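PDB 6D25: alpha-L-arabinosidase, which probably removes alpha-L-arabinofuranosyl side chains from arabinoxylans by hydrolysis, coping with internally di-substituted xylose units, as a trimeric family GH51 arabinofuranosidase. Local coordinates for residues A[95-107]-A[153-167]. Residues are numbered along the deposited sequence; the frame is centred on the assembly and turned at random.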
loop_
_atom_site.group_PDB
_atom_site.type_symbol
_atom_site.label_atom_id
_atom_site.label_comp_id
_atom_site.label_asym_id
_atom_site.label_seq_id
_atom_site.Cartn_x
_atom_site.Cartn_y
_atom_site.Cartn_z
ATOM N N ARG A 95 -3.090 -1.998 26.244
ATOM C CA ARG A 95 -3.107 -1.863 24.779
ATOM C C ARG A 95 -4.253 -0.938 24.365
ATOM O O ARG A 95 -5.384 -1.103 24.835
ATOM C CB ARG A 95 -3.264 -3.220 24.085
ATOM C CG ARG A 95 -3.229 -3.047 22.573
ATOM C CD ARG A 95 -3.041 -4.203 21.594
ATOM N NE ARG A 95 -4.068 -5.153 21.649
ATOM C CZ ARG A 95 -4.656 -5.782 20.621
ATOM N NH1 ARG A 95 -4.457 -5.488 19.324
ATOM N NH2 ARG A 95 -5.516 -6.718 20.956
ATOM N N TRP A 96 -3.950 0.034 23.519
ATOM C CA TRP A 96 -4.876 1.057 23.082
ATOM C C TRP A 96 -4.433 1.573 21.714
ATOM O O TRP A 96 -3.225 1.632 21.485
ATOM C CB TRP A 96 -4.912 2.174 24.142
ATOM C CG TRP A 96 -5.618 3.430 23.754
ATOM C CD1 TRP A 96 -6.925 3.736 24.011
ATOM C CD2 TRP A 96 -5.070 4.583 23.098
ATOM N NE1 TRP A 96 -7.218 4.989 23.545
ATOM C CE2 TRP A 96 -6.113 5.525 22.976
ATOM C CE3 TRP A 96 -3.817 4.911 22.581
ATOM C CZ2 TRP A 96 -5.942 6.753 22.350
ATOM C CZ3 TRP A 96 -3.630 6.145 21.985
ATOM C CH2 TRP A 96 -4.689 7.040 21.840
ATOM N N PRO A 97 -5.331 1.971 20.803
ATOM C CA PRO A 97 -6.787 2.068 20.966
ATOM C C PRO A 97 -7.601 0.934 20.322
ATOM O O PRO A 97 -8.826 1.042 20.160
ATOM C CB PRO A 97 -7.094 3.385 20.250
ATOM C CG PRO A 97 -6.139 3.365 19.078
ATOM C CD PRO A 97 -4.890 2.756 19.664
ATOM N N GLY A 98 -6.969 -0.183 19.996
ATOM C CA GLY A 98 -7.670 -1.338 19.488
ATOM C C GLY A 98 -6.714 -2.492 19.275
ATOM O O GLY A 98 -5.572 -2.376 19.684
ATOM N N GLY A 99 -7.168 -3.626 18.713
ATOM C CA GLY A 99 -8.540 -3.819 18.290
ATOM C C GLY A 99 -8.791 -3.331 16.881
ATOM O O GLY A 99 -7.973 -2.601 16.300
ATOM N N CYS A 100 -9.960 -3.711 16.347
ATOM C CA CYS A 100 -10.437 -3.263 15.035
ATOM C C CYS A 100 -10.396 -1.725 14.895
ATOM O O CYS A 100 -10.097 -1.192 13.826
ATOM C CB CYS A 100 -11.828 -3.811 14.786
ATOM S SG CYS A 100 -11.831 -5.635 14.625
ATOM N N PHE A 101 -10.750 -1.012 15.945
ATOM C CA PHE A 101 -10.717 0.466 15.892
ATOM C C PHE A 101 -9.334 0.991 15.481
ATOM O O PHE A 101 -9.254 1.992 14.751
ATOM C CB PHE A 101 -11.121 1.028 17.242
ATOM C CG PHE A 101 -11.148 2.528 17.359
ATOM C CD1 PHE A 101 -12.325 3.226 17.122
ATOM C CD2 PHE A 101 -10.023 3.221 17.791
ATOM C CE1 PHE A 101 -12.345 4.604 17.264
ATOM C CE2 PHE A 101 -10.064 4.599 17.945
ATOM C CZ PHE A 101 -11.229 5.283 17.658
ATOM N N ALA A 102 -8.255 0.314 15.876
ATOM C CA ALA A 102 -6.911 0.844 15.648
ATOM C C ALA A 102 -6.544 0.840 14.163
ATOM O O ALA A 102 -5.718 1.670 13.746
ATOM C CB ALA A 102 -5.876 0.082 16.447
ATOM N N ASP A 103 -7.130 -0.095 13.401
ATOM C CA ASP A 103 -6.810 -0.228 11.985
ATOM C C ASP A 103 -7.505 0.858 11.146
ATOM O O ASP A 103 -7.263 0.939 9.931
ATOM C CB ASP A 103 -7.170 -1.648 11.516
ATOM C CG ASP A 103 -6.549 -2.789 12.373
ATOM O OD1 ASP A 103 -5.278 -2.692 12.624
ATOM O OD2 ASP A 103 -7.364 -3.781 12.806
ATOM N N GLU A 104 -8.365 1.674 11.726
ATOM C CA GLU A 104 -8.983 2.789 11.049
ATOM C C GLU A 104 -8.707 4.118 11.787
ATOM O O GLU A 104 -9.220 5.141 11.391
ATOM C CB GLU A 104 -10.506 2.637 11.011
ATOM C CG GLU A 104 -11.011 1.552 10.103
ATOM C CD GLU A 104 -12.535 1.517 9.961
ATOM O OE1 GLU A 104 -13.284 2.013 10.861
ATOM O OE2 GLU A 104 -12.982 0.986 8.952
ATOM N N TYR A 105 -7.916 4.113 12.831
ATOM C CA TYR A 105 -7.679 5.328 13.631
ATOM C C TYR A 105 -6.579 6.193 13.008
ATOM O O TYR A 105 -5.578 5.662 12.551
ATOM C CB TYR A 105 -7.251 4.922 15.032
ATOM C CG TYR A 105 -7.024 6.043 16.016
ATOM C CD1 TYR A 105 -8.065 6.877 16.399
ATOM C CD2 TYR A 105 -5.794 6.227 16.630
ATOM C CE1 TYR A 105 -7.878 7.881 17.331
ATOM C CE2 TYR A 105 -5.609 7.202 17.592
ATOM C CZ TYR A 105 -6.652 8.022 17.953
ATOM O OH TYR A 105 -6.461 8.991 18.903
ATOM N N HIS A 106 -6.794 7.506 13.030
ATOM C CA HIS A 106 -5.821 8.489 12.571
ATOM C C HIS A 106 -5.419 9.313 13.790
ATOM O O HIS A 106 -6.251 10.127 14.275
ATOM C CB HIS A 106 -6.397 9.294 11.406
ATOM C CG HIS A 106 -6.740 8.379 10.281
ATOM N ND1 HIS A 106 -5.754 7.828 9.490
ATOM C CD2 HIS A 106 -7.890 7.789 9.903
ATOM C CE1 HIS A 106 -6.271 6.929 8.682
ATOM N NE2 HIS A 106 -7.589 6.901 8.880
ATOM N N TRP A 107 -4.182 9.121 14.259
ATOM C CA TRP A 107 -3.756 9.690 15.537
ATOM C C TRP A 107 -3.922 11.219 15.584
ATOM O O TRP A 107 -4.157 11.772 16.660
ATOM C CB TRP A 107 -2.314 9.265 15.850
ATOM C CG TRP A 107 -1.274 9.922 15.015
ATOM C CD1 TRP A 107 -0.753 9.470 13.845
ATOM C CD2 TRP A 107 -0.606 11.160 15.308
ATOM N NE1 TRP A 107 0.189 10.340 13.388
ATOM C CE2 TRP A 107 0.310 11.386 14.262
ATOM C CE3 TRP A 107 -0.653 12.068 16.373
ATOM C CZ2 TRP A 107 1.135 12.518 14.225
ATOM C CZ3 TRP A 107 0.167 13.181 16.341
ATOM C CH2 TRP A 107 1.052 13.390 15.297
ATOM N N ALA A 153 -1.317 0.560 19.640
ATOM C CA ALA A 153 -1.730 -0.193 18.440
ATOM C C ALA A 153 -1.771 0.766 17.253
ATOM O O ALA A 153 -2.605 1.671 17.213
ATOM C CB ALA A 153 -3.057 -0.863 18.651
ATOM N N GLY A 154 -0.841 0.571 16.314
ATOM C CA GLY A 154 -0.722 1.456 15.143
ATOM C C GLY A 154 -1.554 1.000 13.948
ATOM O O GLY A 154 -1.915 -0.196 13.785
ATOM N N ASN A 155 -1.895 1.966 13.106
ATOM C CA ASN A 155 -2.747 1.790 11.931
ATOM C C ASN A 155 -1.868 1.409 10.728
ATOM O O ASN A 155 -1.093 2.229 10.202
ATOM C CB ASN A 155 -3.526 3.076 11.639
ATOM C CG ASN A 155 -4.483 2.972 10.459
ATOM O OD1 ASN A 155 -4.310 2.117 9.601
ATOM N ND2 ASN A 155 -5.478 3.852 10.374
ATOM N N VAL A 156 -2.035 0.161 10.284
ATOM C CA VAL A 156 -1.448 -0.341 9.089
ATOM C C VAL A 156 -2.495 -0.501 7.976
ATOM O O VAL A 156 -2.200 -0.202 6.813
ATOM C CB VAL A 156 -0.725 -1.658 9.416
ATOM C CG1 VAL A 156 -0.431 -2.457 8.193
ATOM C CG2 VAL A 156 0.542 -1.374 10.198
ATOM N N GLY A 157 -3.710 -0.838 8.311
ATOM C CA GLY A 157 -4.727 -1.171 7.312
ATOM C C GLY A 157 -5.103 -0.025 6.384
ATOM O O GLY A 157 -5.109 -0.204 5.170
ATOM N N ASP A 158 -5.494 1.115 6.951
ATOM C CA ASP A 158 -6.050 2.166 6.098
ATOM C C ASP A 158 -5.174 3.426 6.016
ATOM O O ASP A 158 -5.439 4.306 5.162
ATOM C CB ASP A 158 -7.537 2.375 6.403
ATOM C CG ASP A 158 -7.918 3.551 7.252
ATOM O OD1 ASP A 158 -7.057 4.028 8.001
ATOM O OD2 ASP A 158 -9.083 3.939 7.158
ATOM N N ALA A 159 -4.010 3.406 6.625
ATOM C CA ALA A 159 -3.072 4.547 6.576
ATOM C C ALA A 159 -1.823 4.160 5.790
ATOM O O ALA A 159 -1.442 2.972 5.736
ATOM C CB ALA A 159 -2.689 4.910 7.995
ATOM N N ALA A 160 -1.121 5.163 5.280
ATOM C CA ALA A 160 0.249 4.999 4.763
ATOM C C ALA A 160 1.232 4.893 5.944
ATOM O O ALA A 160 0.899 5.287 7.084
ATOM C CB ALA A 160 0.569 6.161 3.856
ATOM N N PRO A 161 2.437 4.345 5.725
ATOM C CA PRO A 161 3.337 4.118 6.846
ATOM C C PRO A 161 3.772 5.406 7.570
ATOM O O PRO A 161 4.182 5.378 8.739
ATOM C CB PRO A 161 4.567 3.411 6.238
ATOM C CG PRO A 161 4.020 2.774 4.976
ATOM C CD PRO A 161 2.968 3.755 4.483
ATOM N N GLU A 162 3.692 6.523 6.880
ATOM C CA GLU A 162 4.155 7.771 7.452
ATOM C C GLU A 162 3.330 8.100 8.710
ATOM O O GLU A 162 3.849 8.786 9.593
ATOM C CB GLU A 162 4.139 8.897 6.410
ATOM C CG GLU A 162 2.838 9.679 6.331
ATOM C CD GLU A 162 2.666 10.455 5.045
ATOM O OE1 GLU A 162 3.212 11.627 4.973
ATOM O OE2 GLU A 162 2.024 9.882 4.107
ATOM N N GLU A 163 2.074 7.638 8.816
ATOM C CA GLU A 163 1.291 7.999 9.984
ATOM C C GLU A 163 1.884 7.391 11.268
ATOM O O GLU A 163 2.071 8.119 12.253
ATOM C CB GLU A 163 -0.170 7.543 9.895
ATOM C CG GLU A 163 -0.994 8.479 9.085
ATOM C CD GLU A 163 -2.498 8.322 9.174
ATOM O OE1 GLU A 163 -3.090 8.312 8.079
ATOM O OE2 GLU A 163 -3.056 8.279 10.314
ATOM N N ILE A 164 2.141 6.095 11.319
ATOM C CA ILE A 164 2.706 5.537 12.532
ATOM C C ILE A 164 4.133 6.069 12.760
ATOM O O ILE A 164 4.532 6.216 13.901
ATOM C CB ILE A 164 2.647 3.996 12.580
ATOM C CG1 ILE A 164 3.393 3.341 11.417
ATOM C CG2 ILE A 164 1.220 3.548 12.686
ATOM C CD1 ILE A 164 3.412 1.833 11.491
ATOM N N ALA A 165 4.888 6.369 11.703
ATOM C CA ALA A 165 6.207 6.919 11.863
ATOM C C ALA A 165 6.138 8.273 12.600
ATOM O O ALA A 165 6.902 8.546 13.551
ATOM C CB ALA A 165 6.897 7.092 10.527
ATOM N N GLN A 166 5.225 9.094 12.162
ATOM C CA GLN A 166 5.070 10.440 12.776
ATOM C C GLN A 166 4.509 10.308 14.195
ATOM O O GLN A 166 4.867 11.059 15.058
ATOM C CB GLN A 166 4.201 11.329 11.890
ATOM C CG GLN A 166 4.945 11.715 10.601
ATOM C CD GLN A 166 4.313 12.859 9.860
ATOM O OE1 GLN A 166 3.108 13.030 9.942
ATOM N NE2 GLN A 166 5.126 13.626 9.145
ATOM N N TRP A 167 3.634 9.349 14.415
ATOM C CA TRP A 167 3.039 9.181 15.741
ATOM C C TRP A 167 4.115 8.825 16.770
ATOM O O TRP A 167 4.125 9.381 17.859
ATOM C CB TRP A 167 1.970 8.088 15.726
ATOM C CG TRP A 167 1.022 8.107 16.874
ATOM C CD1 TRP A 167 0.841 9.110 17.775
ATOM C CD2 TRP A 167 0.064 7.096 17.209
ATOM N NE1 TRP A 167 -0.177 8.792 18.629
ATOM C CE2 TRP A 167 -0.680 7.577 18.309
ATOM C CE3 TRP A 167 -0.253 5.843 16.685
ATOM C CZ2 TRP A 167 -1.702 6.848 18.888
ATOM C CZ3 TRP A 167 -1.287 5.125 17.250
ATOM C CH2 TRP A 167 -2.013 5.640 18.315
HETATM O O HOH W 1 -4.073 3.275 15.476
HETATM O O HOH W 2 -10.208 5.441 8.723
HETATM O O HOH W 3 -2.749 6.909 12.824
HETATM O O HOH W 4 0.816 11.576 10.481
#
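Trp107 and Trp167 form an offset stack. The centroids of their five-membered rings lie 4.2 Å apart with planes 8° from parallel. The two side chains run past each other in opposite directions, so each CB sits over the other's five-membered ring as a CH-pi contact. Trp107 reaches this position with CG between its backbone N and carbonyl carbon (chi1 72°). Trp96 CZ3 meets the edge of the Trp167 indole, 3.7 Å from Trp167 CZ2. Trp167 CH2 in turn lies at the edge of the Tyr105 ring, 4.0 Å from Tyr105 CE2. Trp167 NE1 is hydrogen-bonded to Thr136 OG1.

The segments leave neighbouring parallel strands, 93-96 and 149-154, of the eight-stranded sheet, consistent with the (beta/alpha)8 barrel of GH51 enzymes. Ala153 N donates to Trp96 O at 2.9 Å. Beyond it, Ala102 CB packs on Ala153 CB.

Polar side chains join the loop after strand 93-96 to the loop after strand 149-154 and to helix 161-172. Asn155 ND2 donates almost straight to Tyr105 O (2.8 Å, 170°), from above the carbonyl plane. It also donates to Asp158 OD1, while Asn155 OD1 accepts from Asp158 N in an Asx motif. These bonds fix the amide's rotation. His106 ND1 donates to Glu163 OE2 at 2.9 Å, on the syn lone pair and near the ring plane. A water ties that same oxygen to Tyr105 O and Trp107 N. Glu162 of a neighbouring subunit packs on His106, placing this end at the trimer interface.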